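Local coordinates for sweet protein mabinlin-2 chain B (Capparis masaikai, PDB 2DS2) that forms part of a heat-stable 2S seed storage albumin that also induces a sweet taste, at residues N54-N57 against N63-A66. Numbering follows the deposited sequence.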
# COMPACT_ATOMS: atom_id res chain seq x y z
N ASN B 54 3.51 -2.43 6.00
CA ASN B 54 4.50 -1.58 6.67
C ASN B 54 4.49 -0.11 6.31
O ASN B 54 5.13 0.69 6.99
CB ASN B 54 5.92 -2.10 6.42
CG ASN B 54 6.22 -3.40 7.14
OD1 ASN B 54 5.87 -3.56 8.31
ND2 ASN B 54 6.88 -4.32 6.45
N LEU B 55 3.79 0.27 5.25
CA LEU B 55 3.80 1.66 4.85
C LEU B 55 3.43 2.68 5.93
O LEU B 55 4.00 3.77 5.95
CB LEU B 55 2.93 1.85 3.61
CG LEU B 55 3.75 1.62 2.33
CD1 LEU B 55 2.83 1.43 1.14
CD2 LEU B 55 4.68 2.79 2.12
N PRO B 56 2.50 2.35 6.85
CA PRO B 56 2.19 3.37 7.86
C PRO B 56 3.44 3.76 8.66
O PRO B 56 3.63 4.92 9.01
CB PRO B 56 1.13 2.69 8.71
CG PRO B 56 0.44 1.80 7.72
CD PRO B 56 1.60 1.20 6.98
N ASN B 57 4.29 2.77 8.94
CA ASN B 57 5.51 3.01 9.69
C ASN B 57 6.59 3.65 8.81
O ASN B 57 7.28 4.57 9.24
CB ASN B 57 6.03 1.71 10.29
CG ASN B 57 5.13 1.16 11.37
OD1 ASN B 57 4.62 1.90 12.21
ND2 ASN B 57 4.93 -0.16 11.37
N ASN B 63 0.17 7.54 15.08
CA ASN B 63 -0.23 6.34 15.82
C ASN B 63 -0.81 5.21 15.00
O ASN B 63 -1.95 4.81 15.21
CB ASN B 63 -1.22 6.73 16.92
CG ASN B 63 -0.58 7.54 18.03
OD1 ASN B 63 0.24 7.02 18.79
ND2 ASN B 63 -0.93 8.81 18.12
N ILE B 64 -0.02 4.69 14.07
CA ILE B 64 -0.46 3.58 13.23
C ILE B 64 0.74 2.70 12.94
O ILE B 64 1.74 3.16 12.40
CB ILE B 64 -1.04 4.07 11.88
CG1 ILE B 64 -2.19 5.03 12.13
CG2 ILE B 64 -1.53 2.87 11.06
CD1 ILE B 64 -2.78 5.61 10.86
N GLY B 65 0.64 1.43 13.32
CA GLY B 65 1.73 0.51 13.07
C GLY B 65 1.44 -0.29 11.82
O GLY B 65 0.57 0.07 11.02
N ALA B 66 2.17 -1.38 11.63
CA ALA B 66 1.98 -2.23 10.47
C ALA B 66 0.54 -2.76 10.44
O ALA B 66 0.02 -3.21 11.47
CB ALA B 66 2.96 -3.39 10.52
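P56 and N57, near the C-terminal end of helix 42-58, form a surface contact with I64, G65 and A66 of the extended chain that doubles back after that helix; P56 is the buried residue among them. Its apolar part is the pyrrolidine ring of P56 against I64: CB of P56 lies 3.6 Å from CG2 of I64, and the two side chains cross at about a right angle. The I64 methyl CG2 stands anti to the backbone N, while CG1 carries the longer branch away from the proline. The same P56 CB also meets the carbonyl O of G65 at 3.5 Å. P56 and I64 both touch V22 of helix 22-36, and P56 reaches C67, whose disulfide partner is C23; the disulfide fixes the end of this returning chain to helix 22-36, in the disulfide-linked, all-helical 2S albumin fold of the prolamin superfamily. Beside the proline, the carboxamide of N57 lies alongside the I64-A66 backbone, its CG 3.9 Å from CA of G65. One turn back, N54 turns the end of its side chain to A66, with OD1 3.7 Å from the CB methyl.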